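Local coordinates for protein minor fimbrium subunit Mfa5 (Porphyromonas gingivalis ATCC 33277, PDB 6TO1) that serves as an accessory subunit of the minor fimbriae, pili that mediate biofilm formation and adhesion to host cells and other oral bacteria, at residues D127-I132 and R171-S176; K228-M233 and S354-H359; S185-D190 and R217-T222; Q154-K159 and A395-I400; H208-L213 and T239-V244. All coordinates share one frame; numbering follows the deposited sequence.

Interaction 1 (D127-I132 and R171-S176); sequences DVVMVI and RIALVS
D127 and R171 meet side-on at the partly exposed end of this strand pair, a useful foil to the buried apolar packing that fills the rest of it. NE of R171 reaches OD1 of D127 at 3.0 Å, and NH2 reaches OD2 at 2.9 Å in a nearly straight bond. Both oxygens lie in or close to the guanidinium plane, but the carboxylate is turned 39° against it, so that OD2 is approached from above its own plane. The bend at chi3 of R171 (-53°) places NE beside OD1. OD2 has a further partner in S223 OG, and F187 touches both residues of the ion pair.

Beyond this salt bridge the two strands run parallel and in register, with V128 N bonded to R171 O, A173 N to V128 O at 2.8 Å, M130 N to A173 O, V175 N to M130 O and I132 N to V175 O. They are the first and last elements of a beta-alpha-beta unit whose connecting helix is 143-160, part of the Rossmann-like core of a von Willebrand factor A domain.

On the face carrying V129, A173, V131 and V175, CG1 of V129 meets CG2 of V175 at 4.0 Å, while the side chains of V131 and V175 lie side by side, their CG1 atoms 4.2 Å apart; helix 209-220 covers this layer through A216, I219 and M220. The opposite face is apolar as well: CD1 of L174 touches CB of M130 at 3.9 Å, and CD1 of I132 reaches that same leucine methyl.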
# COMPACT_ATOMS: atom_id res chain seq x y z
N ASP A 127 9.78 -0.85 16.89
CA ASP A 127 10.01 -1.19 18.28
C ASP A 127 10.61 0.02 18.97
O ASP A 127 11.45 0.72 18.40
CB ASP A 127 10.96 -2.39 18.42
CG ASP A 127 10.26 -3.72 18.22
OD1 ASP A 127 9.03 -3.80 18.42
OD2 ASP A 127 10.96 -4.70 17.86
N VAL A 128 10.17 0.26 20.21
CA VAL A 128 10.55 1.43 21.00
C VAL A 128 11.03 0.94 22.36
O VAL A 128 10.38 0.09 22.97
CB VAL A 128 9.36 2.39 21.19
CG1 VAL A 128 9.75 3.58 22.05
CG2 VAL A 128 8.79 2.79 19.84
N VAL A 129 12.15 1.48 22.82
CA VAL A 129 12.58 1.28 24.20
C VAL A 129 12.55 2.62 24.89
O VAL A 129 13.28 3.55 24.51
CB VAL A 129 13.99 0.67 24.32
CG1 VAL A 129 14.26 0.40 25.83
CG2 VAL A 129 14.13 -0.58 23.50
N MET A 130 11.72 2.74 25.92
CA MET A 130 11.67 3.93 26.74
C MET A 130 12.63 3.74 27.91
O MET A 130 12.66 2.68 28.53
CB MET A 130 10.25 4.17 27.26
CG MET A 130 9.25 4.49 26.18
SD MET A 130 7.59 4.65 26.86
CE MET A 130 7.71 6.17 27.80
N VAL A 131 13.41 4.79 28.19
CA VAL A 131 14.45 4.78 29.24
C VAL A 131 14.22 5.99 30.14
O VAL A 131 14.38 7.14 29.70
CB VAL A 131 15.86 4.84 28.62
CG1 VAL A 131 16.94 4.71 29.67
CG2 VAL A 131 15.99 3.77 27.54
N ILE A 132 13.89 5.74 31.42
CA ILE A 132 13.48 6.81 32.32
C ILE A 132 14.46 6.92 33.50
O ILE A 132 14.69 5.95 34.22
CB ILE A 132 12.03 6.62 32.83
CG1 ILE A 132 11.09 6.35 31.65
CG2 ILE A 132 11.56 7.87 33.61
CD1 ILE A 132 9.61 6.28 32.01
N ARG A 171 5.66 -2.17 19.33
CA ARG A 171 5.91 -2.70 20.66
C ARG A 171 6.76 -1.72 21.47
O ARG A 171 7.54 -0.95 20.91
CB ARG A 171 6.65 -4.06 20.64
CG ARG A 171 5.91 -5.18 19.91
CD ARG A 171 6.67 -6.50 19.99
NE ARG A 171 8.06 -6.37 19.54
CZ ARG A 171 8.99 -7.30 19.75
NH1 ARG A 171 8.67 -8.42 20.37
NH2 ARG A 171 10.23 -7.11 19.34
N ILE A 172 6.60 -1.76 22.79
CA ILE A 172 7.33 -0.87 23.69
C ILE A 172 7.97 -1.70 24.79
O ILE A 172 7.31 -2.55 25.40
CB ILE A 172 6.42 0.21 24.32
CG1 ILE A 172 5.78 1.11 23.27
CG2 ILE A 172 7.24 1.11 25.25
CD1 ILE A 172 4.76 2.10 23.86
N ALA A 173 9.25 -1.47 25.04
CA ALA A 173 9.98 -1.99 26.19
C ALA A 173 10.33 -0.82 27.11
O ALA A 173 10.29 0.36 26.72
CB ALA A 173 11.25 -2.72 25.76
N LEU A 174 10.64 -1.15 28.36
CA LEU A 174 10.78 -0.13 29.39
C LEU A 174 11.97 -0.39 30.29
O LEU A 174 12.10 -1.48 30.86
CB LEU A 174 9.49 -0.03 30.22
CG LEU A 174 9.48 1.04 31.30
CD1 LEU A 174 9.57 2.45 30.69
CD2 LEU A 174 8.23 0.87 32.18
N VAL A 175 12.82 0.63 30.40
CA VAL A 175 13.98 0.66 31.27
C VAL A 175 13.88 1.87 32.21
O VAL A 175 13.51 2.97 31.79
CB VAL A 175 15.29 0.76 30.44
CG1 VAL A 175 16.49 0.94 31.37
CG2 VAL A 175 15.48 -0.46 29.55
N SER A 176 14.22 1.68 33.48
CA SER A 176 14.44 2.80 34.38
C SER A 176 15.89 2.71 34.85
O SER A 176 16.55 1.68 34.71
CB SER A 176 13.49 2.79 35.57
OG SER A 176 13.79 1.72 36.45

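Interaction 2 (K228-M233 and S354-H359); sequences KHIILM and SGYTIH
The imidazoles of H229 and H359 meet rim to rim, neither over the face of the other, with their planes at 29° and ND1 of H229 hydrogen-bonded to NE2 of H359 at 2.8 Å. I230 O also lies at the edge of the H359 ring, and the phenyl ring of F397 meets this imidazole edge-to-face. The ring of Y356 carries CB of S354 over one face, while CD of K228 approaches its CE1 obliquely, at 3.5 Å.

The two histidines sit on neighbouring parallel strands, 227-234 and 357-362, in the central sheet of the von Willebrand factor A domain, with Y356 next to the second. T357 N bonds to K228 O, I230 N to T357 O, H359 N to I230 O and L232 N to H359 O, all nearly straight. On the face away from the histidines, CD1 of I358 settles 3.9 Å from CB of I230, and A351 of helix 340-353 packs on both isoleucines. That helix ends in a Schellman motif at G355, whose positive phi (89°) turns the chain into the strand.

At this end of the pair water links the two segments: one molecule accepts from K228 NZ and lies 2.9 Å from Y356 OH, and another accepts from K228 N while donating to G355 O.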
# COMPACT_ATOMS: atom_id res chain seq x y z
N LYS A 228 13.41 1.49 14.74
CA LYS A 228 13.85 1.18 16.10
C LYS A 228 14.18 2.49 16.79
O LYS A 228 15.06 3.24 16.33
CB LYS A 228 15.07 0.24 16.08
CG LYS A 228 14.79 -1.13 15.50
CD LYS A 228 16.06 -1.97 15.36
CE LYS A 228 15.81 -3.22 14.52
NZ LYS A 228 17.09 -3.89 14.16
N HIS A 229 13.46 2.78 17.87
CA HIS A 229 13.59 4.03 18.60
C HIS A 229 13.94 3.80 20.06
O HIS A 229 13.41 2.89 20.70
CB HIS A 229 12.28 4.85 18.60
CG HIS A 229 11.77 5.20 17.24
ND1 HIS A 229 11.98 6.43 16.66
CD2 HIS A 229 11.05 4.48 16.34
CE1 HIS A 229 11.39 6.47 15.48
NE2 HIS A 229 10.83 5.29 15.26
N ILE A 230 14.84 4.63 20.59
CA ILE A 230 15.09 4.75 22.02
C ILE A 230 14.66 6.14 22.44
O ILE A 230 15.07 7.13 21.83
CB ILE A 230 16.56 4.49 22.37
CG1 ILE A 230 16.92 3.07 21.98
CG2 ILE A 230 16.83 4.81 23.84
CD1 ILE A 230 18.44 2.77 22.07
N ILE A 231 13.83 6.22 23.49
CA ILE A 231 13.40 7.49 24.05
C ILE A 231 13.99 7.62 25.45
O ILE A 231 13.62 6.87 26.36
CB ILE A 231 11.86 7.59 24.11
CG1 ILE A 231 11.24 7.46 22.73
CG2 ILE A 231 11.42 8.90 24.82
CD1 ILE A 231 9.71 7.11 22.78
N LEU A 232 14.85 8.62 25.66
CA LEU A 232 15.47 8.86 26.95
C LEU A 232 14.81 10.06 27.61
O LEU A 232 14.78 11.15 27.04
CB LEU A 232 16.97 9.11 26.80
CG LEU A 232 17.76 9.48 28.04
CD1 LEU A 232 17.79 8.36 29.06
CD2 LEU A 232 19.19 9.89 27.59
N MET A 233 14.32 9.86 28.82
CA MET A 233 13.63 10.88 29.60
C MET A 233 14.48 11.14 30.84
O MET A 233 14.56 10.29 31.74
CB MET A 233 12.22 10.40 29.98
CG MET A 233 11.32 10.26 28.76
SD MET A 233 10.00 9.04 28.88
CE MET A 233 9.11 9.67 30.30
N SER A 354 24.12 1.29 15.22
CA SER A 354 23.27 0.14 14.95
C SER A 354 22.01 0.50 14.17
O SER A 354 21.19 -0.40 13.90
CB SER A 354 22.87 -0.53 16.28
OG SER A 354 23.99 -1.10 16.95
N GLY A 355 21.82 1.76 13.82
CA GLY A 355 20.63 2.22 13.14
C GLY A 355 19.46 2.64 14.00
O GLY A 355 18.35 2.78 13.48
N TYR A 356 19.65 2.84 15.30
CA TYR A 356 18.54 3.22 16.15
C TYR A 356 18.37 4.74 16.16
O TYR A 356 19.36 5.48 16.13
CB TYR A 356 18.74 2.72 17.58
CG TYR A 356 19.10 1.25 17.71
CD1 TYR A 356 18.78 0.33 16.72
CD2 TYR A 356 19.78 0.80 18.82
CE1 TYR A 356 19.11 -1.01 16.84
CE2 TYR A 356 20.11 -0.55 18.95
CZ TYR A 356 19.79 -1.44 17.94
OH TYR A 356 20.11 -2.76 18.04
N THR A 357 17.12 5.19 16.22
CA THR A 357 16.79 6.61 16.36
C THR A 357 16.71 6.94 17.84
O THR A 357 16.06 6.23 18.60
CB THR A 357 15.47 6.91 15.66
OG1 THR A 357 15.60 6.62 14.27
CG2 THR A 357 15.09 8.36 15.82
N ILE A 358 17.36 8.03 18.24
CA ILE A 358 17.42 8.40 19.65
C ILE A 358 16.68 9.72 19.84
O ILE A 358 17.08 10.74 19.27
CB ILE A 358 18.86 8.54 20.17
CG1 ILE A 358 19.71 7.42 19.63
CG2 ILE A 358 18.83 8.63 21.69
CD1 ILE A 358 19.27 6.06 20.01
N HIS A 359 15.69 9.70 20.73
CA HIS A 359 14.98 10.88 21.18
C HIS A 359 15.34 11.16 22.63
O HIS A 359 15.41 10.23 23.45
CB HIS A 359 13.47 10.68 21.12
CG HIS A 359 12.99 10.07 19.85
ND1 HIS A 359 12.38 10.81 18.86
CD2 HIS A 359 13.01 8.79 19.40
CE1 HIS A 359 12.07 10.01 17.85
NE2 HIS A 359 12.43 8.78 18.16
O HOH W 1 18.47 -4.65 16.56
O HOH W 2 18.77 -1.26 12.86
O HOH W 3 15.48 3.18 13.23

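Interaction 3 (S185-D190 and R217-T222); sequences SDFTKD and RNIMAT
F187 reaches across to I219 with the far end of its ring. From CB, CG lies anti to the carbonyl carbon (chi1 -74°), and the ring extends toward the end of helix 209-220. CE2 makes the nearest approaches, 3.4 Å to I219 O and 3.7 Å to I219 CG2, and T222 OG1 lies beside it at the ring edge, in the ring plane. CZ, the tip, comes 3.9 Å from SD of M220. The isoleucine methyl sits over one face, offset toward the rim, in a CH-pi contact with CG2 4.0 Å from the ring centroid. The methionine sulfur stands at the edge instead, a Met-aromatic contact in which the two side chains cross at about a right angle.

Beside the ring, no direct hydrogen bond joins the segments; a water donates to I219 O at 2.8 Å and, in the conformer of D186 described, one of two, to D186 OD1 at 2.9 Å. In that conformer OD1 also accepts from the backbone N of F187, the next residue.

F187, at the corner after strand 181-186, and I219 of helix 209-220 both rest on V129 and A173, helix-on-sheet packing of the layered alpha/beta fold of a von Willebrand factor A domain.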
# COMPACT_ATOMS: atom_id res chain seq x y z
N SER A 185 10.27 -3.81 31.58
CA SER A 185 9.49 -4.65 30.67
C SER A 185 10.27 -4.95 29.39
O SER A 185 10.92 -4.06 28.84
CB SER A 185 8.16 -3.96 30.32
OG SER A 185 7.33 -4.81 29.53
N ASP A 186 10.24 -6.20 28.94
CA ASP A 186 10.64 -6.50 27.57
C ASP A 186 9.58 -5.95 26.61
O ASP A 186 8.55 -5.42 27.03
CB ASP A 186 10.82 -8.01 27.34
CG ASP A 186 11.80 -8.35 26.18
OD1 ASP A 186 12.17 -7.50 25.34
OD2 ASP A 186 12.20 -9.53 26.10
N PHE A 187 9.81 -6.10 25.32
CA PHE A 187 8.88 -5.59 24.32
C PHE A 187 7.46 -6.13 24.56
O PHE A 187 7.26 -7.33 24.73
CB PHE A 187 9.37 -5.98 22.94
CG PHE A 187 10.55 -5.19 22.48
CD1 PHE A 187 10.50 -3.82 22.37
CD2 PHE A 187 11.73 -5.85 22.13
CE1 PHE A 187 11.59 -3.10 21.91
CE2 PHE A 187 12.82 -5.14 21.67
CZ PHE A 187 12.75 -3.77 21.55
N THR A 188 6.49 -5.22 24.57
CA THR A 188 5.11 -5.63 24.82
C THR A 188 4.15 -4.62 24.22
O THR A 188 4.53 -3.51 23.86
CB THR A 188 4.86 -5.81 26.33
OG1 THR A 188 3.54 -6.29 26.58
CG2 THR A 188 5.00 -4.51 27.09
N LYS A 189 2.89 -5.05 24.08
CA LYS A 189 1.79 -4.15 23.73
C LYS A 189 0.84 -3.94 24.91
O LYS A 189 -0.20 -3.27 24.77
CB LYS A 189 1.01 -4.67 22.52
CG LYS A 189 1.80 -4.80 21.24
CD LYS A 189 1.01 -5.58 20.17
CE LYS A 189 1.88 -6.03 19.03
NZ LYS A 189 2.22 -4.94 18.07
N ASP A 190 1.19 -4.45 26.09
CA ASP A 190 0.35 -4.40 27.29
C ASP A 190 0.48 -3.04 27.97
O ASP A 190 1.30 -2.85 28.88
CB ASP A 190 0.74 -5.55 28.21
CG ASP A 190 -0.18 -5.69 29.42
OD1 ASP A 190 -0.93 -4.74 29.73
OD2 ASP A 190 -0.11 -6.74 30.09
N ARG A 217 20.12 -0.83 24.53
CA ARG A 217 20.78 -1.47 23.39
C ARG A 217 20.69 -2.99 23.49
O ARG A 217 20.49 -3.67 22.48
CB ARG A 217 22.24 -1.03 23.27
CG ARG A 217 22.42 0.43 23.00
CD ARG A 217 23.79 0.70 22.40
NE ARG A 217 24.91 0.31 23.24
CZ ARG A 217 25.83 -0.60 22.90
NH1 ARG A 217 26.84 -0.84 23.71
NH2 ARG A 217 25.74 -1.27 21.75
N ASN A 218 20.82 -3.53 24.70
CA ASN A 218 20.70 -4.97 24.88
C ASN A 218 19.30 -5.43 24.49
O ASN A 218 19.14 -6.46 23.82
CB ASN A 218 20.98 -5.37 26.33
CG ASN A 218 22.47 -5.36 26.69
OD1 ASN A 218 23.35 -5.18 25.85
ND2 ASN A 218 22.73 -5.59 27.96
N ILE A 219 18.29 -4.69 24.92
CA ILE A 219 16.91 -5.05 24.60
C ILE A 219 16.66 -4.92 23.11
O ILE A 219 16.05 -5.79 22.50
CB ILE A 219 15.94 -4.17 25.41
CG1 ILE A 219 16.00 -4.57 26.88
CG2 ILE A 219 14.51 -4.33 24.89
CD1 ILE A 219 15.33 -3.60 27.82
N MET A 220 17.13 -3.83 22.51
CA MET A 220 16.87 -3.59 21.09
C MET A 220 17.58 -4.59 20.20
O MET A 220 17.13 -4.82 19.06
CB MET A 220 17.29 -2.17 20.72
CG MET A 220 16.78 -1.76 19.35
SD MET A 220 14.99 -1.46 19.39
CE MET A 220 14.88 0.19 20.06
N ALA A 221 18.64 -5.24 20.69
CA ALA A 221 19.36 -6.22 19.88
C ALA A 221 18.48 -7.36 19.39
O ALA A 221 18.82 -8.00 18.39
CB ALA A 221 20.52 -6.79 20.67
N THR A 222 17.40 -7.68 20.07
CA THR A 222 16.53 -8.77 19.62
C THR A 222 15.45 -8.31 18.63
O THR A 222 14.70 -9.14 18.11
CB THR A 222 15.86 -9.44 20.81
OG1 THR A 222 14.86 -8.55 21.33
CG2 THR A 222 16.90 -9.75 21.90
O HOH W 4 14.58 -7.86 23.70

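Interaction 4 (Q154-K159 and A395-I400); sequences QRFVKK and AAFDNI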
# COMPACT_ATOMS: atom_id res chain seq x y z
N GLN A 154 3.33 7.71 30.71
CA GLN A 154 2.08 6.99 30.49
C GLN A 154 1.37 7.52 29.26
O GLN A 154 0.84 6.74 28.46
CB GLN A 154 1.20 7.11 31.72
CG GLN A 154 1.77 6.36 32.88
CD GLN A 154 0.90 6.53 34.09
OE1 GLN A 154 -0.01 5.73 34.33
NE2 GLN A 154 1.16 7.58 34.86
N ARG A 155 1.35 8.84 29.08
CA ARG A 155 0.72 9.41 27.90
C ARG A 155 1.38 8.92 26.63
O ARG A 155 0.69 8.64 25.64
CB ARG A 155 0.75 10.94 27.99
CG ARG A 155 0.01 11.58 26.83
CD ARG A 155 0.23 13.10 26.76
NE ARG A 155 -0.09 13.62 25.43
CZ ARG A 155 -1.22 14.24 25.11
NH1 ARG A 155 -2.16 14.43 26.03
NH2 ARG A 155 -1.42 14.68 23.87
N PHE A 156 2.72 8.81 26.62
CA PHE A 156 3.43 8.32 25.45
C PHE A 156 3.06 6.87 25.15
O PHE A 156 2.84 6.49 23.99
CB PHE A 156 4.96 8.43 25.65
CG PHE A 156 5.46 9.83 25.88
CD1 PHE A 156 4.76 10.93 25.42
CD2 PHE A 156 6.66 10.03 26.54
CE1 PHE A 156 5.24 12.21 25.63
CE2 PHE A 156 7.15 11.32 26.75
CZ PHE A 156 6.44 12.41 26.31
N VAL A 157 3.04 6.03 26.19
CA VAL A 157 2.66 4.63 25.99
C VAL A 157 1.29 4.54 25.33
O VAL A 157 1.10 3.83 24.34
CB VAL A 157 2.69 3.87 27.33
CG1 VAL A 157 1.98 2.54 27.20
CG2 VAL A 157 4.15 3.68 27.79
N LYS A 158 0.32 5.26 25.87
CA LYS A 158 -1.04 5.18 25.35
C LYS A 158 -1.16 5.76 23.95
O LYS A 158 -1.96 5.27 23.16
CB LYS A 158 -1.98 5.91 26.30
CG LYS A 158 -2.06 5.26 27.67
CD LYS A 158 -2.89 6.10 28.61
CE LYS A 158 -2.92 5.53 30.02
NZ LYS A 158 -3.49 6.52 30.99
N LYS A 159 -0.38 6.79 23.64
CA LYS A 159 -0.39 7.36 22.30
C LYS A 159 0.21 6.40 21.27
O LYS A 159 -0.29 6.30 20.14
CB LYS A 159 0.37 8.69 22.33
CG LYS A 159 0.17 9.56 21.14
CD LYS A 159 1.01 10.81 21.27
CE LYS A 159 0.26 11.92 21.99
NZ LYS A 159 1.09 13.16 22.01
N ALA A 395 2.45 17.23 22.43
CA ALA A 395 2.56 17.02 20.99
C ALA A 395 3.42 15.82 20.60
O ALA A 395 3.40 15.43 19.43
CB ALA A 395 3.15 18.28 20.34
N ALA A 396 4.13 15.21 21.53
CA ALA A 396 5.18 14.28 21.14
C ALA A 396 4.65 12.89 20.78
O ALA A 396 3.71 12.38 21.39
CB ALA A 396 6.20 14.14 22.28
N PHE A 397 5.32 12.26 19.80
CA PHE A 397 5.13 10.84 19.45
C PHE A 397 3.72 10.57 18.92
O PHE A 397 3.11 9.55 19.24
CB PHE A 397 5.47 9.91 20.62
CG PHE A 397 6.85 10.15 21.17
CD1 PHE A 397 7.95 9.94 20.37
CD2 PHE A 397 7.03 10.66 22.43
CE1 PHE A 397 9.21 10.21 20.82
CE2 PHE A 397 8.30 10.94 22.90
CZ PHE A 397 9.38 10.73 22.09
N ASP A 398 3.23 11.48 18.07
CA ASP A 398 1.85 11.37 17.59
C ASP A 398 1.67 10.19 16.64
O ASP A 398 0.65 9.49 16.70
CB ASP A 398 1.44 12.67 16.89
CG ASP A 398 0.78 13.67 17.83
OD1 ASP A 398 0.44 13.29 18.97
OD2 ASP A 398 0.62 14.84 17.42
N ASN A 399 2.63 9.97 15.74
CA ASN A 399 2.53 8.88 14.76
C ASN A 399 3.88 8.16 14.72
O ASN A 399 4.67 8.35 13.80
CB ASN A 399 2.13 9.39 13.39
CG ASN A 399 0.73 9.94 13.38
OD1 ASN A 399 0.52 11.14 13.49
ND2 ASN A 399 -0.25 9.05 13.25
N ILE A 400 4.13 7.32 15.72
CA ILE A 400 5.40 6.61 15.73
C ILE A 400 5.43 5.57 14.64
O ILE A 400 6.50 5.21 14.14
CB ILE A 400 5.66 5.99 17.12
CG1 ILE A 400 7.14 5.63 17.24
CG2 ILE A 400 4.81 4.78 17.35
CD1 ILE A 400 8.06 6.88 17.32
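NZ of K159 is gripped by three oxygens at the end of helix 390-395 and the loop that follows. A396 O accepts at 2.8 Å, D398 OD1 at 3.1 Å in a salt bridge, and A394 O, just before the loop segment, takes a third bond. The ammonium comes to A396 O tilted from the carbonyl plane, and meets the carboxylate oxygen on its syn side, 31° out of plane. The chain gets there by leaving with CG anti to the backbone N and bending at chi3 (-89°), which turns CE toward D398 OD1. Its methylenes lie against the same backbone, CD being 3.1 Å from A396 O and 3.2 Å from F397 O. Two backbone carbonyls and a carboxylate around one ammonium would be expected to stabilise its positive charge.

One helical turn earlier the contact becomes apolar. F397 directs its CD2–CE2 edge at the face of F156 in a T-shaped pair, the planes 76° apart and the ring centroids 5.0 Å from each other. CD2 stands over that face, displaced toward the rim, and lies 3.8 Å from F156 CD1. CB of A396 adds an oblique approach to F156 CE1 at 4.0 Å.

Both phenyl rings also touch I361 of strand 357-362, and F397 reaches I231 of strand 227-234 as well. The F397 ring is thereby held between F156 of helix 143-160 and the sheet residues I231 and I361, while the loop goes on to strand 408-417.

Interaction 5 (H208-L213 and T239-V244); sequences HTQGGL and TEQYPV. With PO4 (phosphate ion), chain C.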
# COMPACT_ATOMS: atom_id res chain seq x y z
N HIS A 208 23.01 6.90 36.14
CA HIS A 208 23.86 6.07 35.26
C HIS A 208 23.23 6.01 33.87
O HIS A 208 22.69 5.00 33.42
CB HIS A 208 24.01 4.69 35.87
CG HIS A 208 25.23 3.93 35.43
ND1 HIS A 208 25.64 3.84 34.12
CD2 HIS A 208 26.10 3.18 36.15
CE1 HIS A 208 26.71 3.06 34.05
NE2 HIS A 208 27.02 2.67 35.27
N THR A 209 23.23 7.18 33.21
CA THR A 209 22.55 7.29 31.92
C THR A 209 23.16 6.33 30.89
O THR A 209 22.44 5.69 30.12
CB THR A 209 22.59 8.75 31.47
OG1 THR A 209 22.00 9.56 32.49
CG2 THR A 209 21.84 8.97 30.15
N GLN A 210 24.48 6.20 30.90
CA GLN A 210 25.10 5.21 30.03
C GLN A 210 24.50 3.83 30.28
O GLN A 210 24.19 3.09 29.34
CB GLN A 210 26.60 5.19 30.25
CG GLN A 210 27.25 3.99 29.58
CD GLN A 210 28.75 3.99 29.64
OE1 GLN A 210 29.36 4.41 30.64
NE2 GLN A 210 29.38 3.51 28.56
N GLY A 211 24.30 3.48 31.56
CA GLY A 211 23.77 2.16 31.87
C GLY A 211 22.34 1.97 31.39
O GLY A 211 21.98 0.90 30.88
N GLY A 212 21.51 3.00 31.53
CA GLY A 212 20.18 2.95 30.96
C GLY A 212 20.21 2.74 29.46
O GLY A 212 19.48 1.91 28.91
N LEU A 213 21.09 3.47 28.77
CA LEU A 213 21.19 3.32 27.33
C LEU A 213 21.76 1.96 26.93
O LEU A 213 21.33 1.37 25.93
CB LEU A 213 22.04 4.44 26.75
CG LEU A 213 21.43 5.82 26.83
CD1 LEU A 213 22.43 6.90 26.46
CD2 LEU A 213 20.19 5.93 25.90
N THR A 239 25.68 11.24 36.25
CA THR A 239 26.63 11.26 37.34
C THR A 239 27.31 9.92 37.58
O THR A 239 28.10 9.81 38.53
CB THR A 239 25.94 11.70 38.65
OG1 THR A 239 24.88 10.78 38.97
CG2 THR A 239 25.39 13.11 38.54
N GLU A 240 27.03 8.90 36.78
CA GLU A 240 27.63 7.57 36.91
C GLU A 240 27.92 7.03 35.52
O GLU A 240 27.22 7.37 34.56
CB GLU A 240 26.70 6.59 37.63
CG GLU A 240 26.23 7.07 39.01
CD GLU A 240 27.12 6.62 40.14
OE1 GLU A 240 28.09 5.87 39.91
OE2 GLU A 240 26.87 7.05 41.30
N GLN A 241 28.91 6.15 35.43
CA GLN A 241 29.24 5.51 34.16
C GLN A 241 29.98 4.20 34.40
O GLN A 241 30.36 3.86 35.52
CB GLN A 241 30.06 6.45 33.27
CG GLN A 241 31.51 6.59 33.70
CD GLN A 241 32.36 7.27 32.64
OE1 GLN A 241 32.33 8.48 32.49
NE2 GLN A 241 33.11 6.49 31.89
N TYR A 242 30.20 3.47 33.29
CA TYR A 242 30.93 2.22 33.38
C TYR A 242 32.44 2.46 33.33
O TYR A 242 32.91 3.43 32.71
CB TYR A 242 30.55 1.28 32.22
CG TYR A 242 29.15 0.74 32.33
CD1 TYR A 242 28.71 0.15 33.51
CD2 TYR A 242 28.26 0.84 31.26
CE1 TYR A 242 27.43 -0.33 33.63
CE2 TYR A 242 26.97 0.35 31.36
CZ TYR A 242 26.56 -0.22 32.56
OH TYR A 242 25.29 -0.70 32.68
N PRO A 243 33.21 1.54 33.90
CA PRO A 243 34.67 1.65 33.85
C PRO A 243 35.21 1.59 32.43
O PRO A 243 34.64 0.95 31.55
CB PRO A 243 35.15 0.44 34.65
CG PRO A 243 33.98 -0.00 35.47
CD PRO A 243 32.76 0.36 34.68
N VAL A 244 36.33 2.25 32.25
CA VAL A 244 37.06 2.26 30.99
C VAL A 244 38.23 1.28 31.11
O VAL A 244 39.06 1.40 32.02
CB VAL A 244 37.57 3.68 30.67
CG1 VAL A 244 38.49 3.65 29.45
CG2 VAL A 244 36.42 4.66 30.45
P PO4 C . 21.72 12.01 41.29
O1 PO4 C . 21.26 11.10 42.45
O2 PO4 C . 22.83 11.31 40.52
O3 PO4 C . 22.30 13.26 41.92
O4 PO4 C . 20.58 12.41 40.44
O HOH W 5 26.41 8.14 32.09
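The start of helix 209-220 lies at the magnesium-binding end of the von Willebrand factor A domain, where H208 is the N-cap residue and E240 to Y242 of a long loop pass over it. ND1 of H208 accepts from G211 N at 2.9 Å, with the donor tilted from the ring plane, and NE2 bonds onward to A314 O; the imidazole is thus held at both nitrogens. With CG anti to the backbone N (chi1 -156°), the ring begins beside its own carbonyl carbon. Q241 CA lies over one face, offset toward the rim. The edge of the imidazole is turned to the face of Y242, where CE1 of H208 sits 3.4 Å above the ring centre in an edge-to-face pair whose planes are 54° apart.

Q210 supplies the direct hydrogen bond between the segments: Y242 N donates to its OE1 at 2.9 Å, almost straight, but from above the carbonyl plane. CD of the same amide lies 3.6 Å from CD2 of the tyrosine, and Q210 NE2 has a partner in E347. Y242 OH approaches G211 CA to 3.3 Å and bonds to L312 O. A water completes the join, accepting from Q210 N and donating to E240 O at 2.7 Å; E240 sends its carboxylate away to a salt bridge with R315.

T239 OG1 donates to O2 of a phosphate ion, probably from the crystallisation liquor, at 2.6 Å. That ion also bonds S137 N and T207 OG1; S135, S137 and T207 bind the magnesium ion, a set consistent with the metal ion-dependent adhesion site of this domain family.

How the interactions relate
All five contacts belong to one von Willebrand factor A domain and lie in or against its central six-stranded sheet. Interactions 1 and 2, with centres about 9 Å apart, are joined by the pairing of strands 126-133 and 227-234. Interaction 3 lies about 7 Å from interaction 1 and shares helix 209-220 with interaction 5, whose centre is about 20 Å away at the other end of that helix, near the magnesium ion. Interaction 4 packs helix 143-160 against a loop far along the chain; its closed loop encloses interactions 2, 3 and 5, while it crosses interaction 1. Distant sequence is thus gathered around one sheet, with the metal-site end standing apart from interaction 4, about 27 Å between centres.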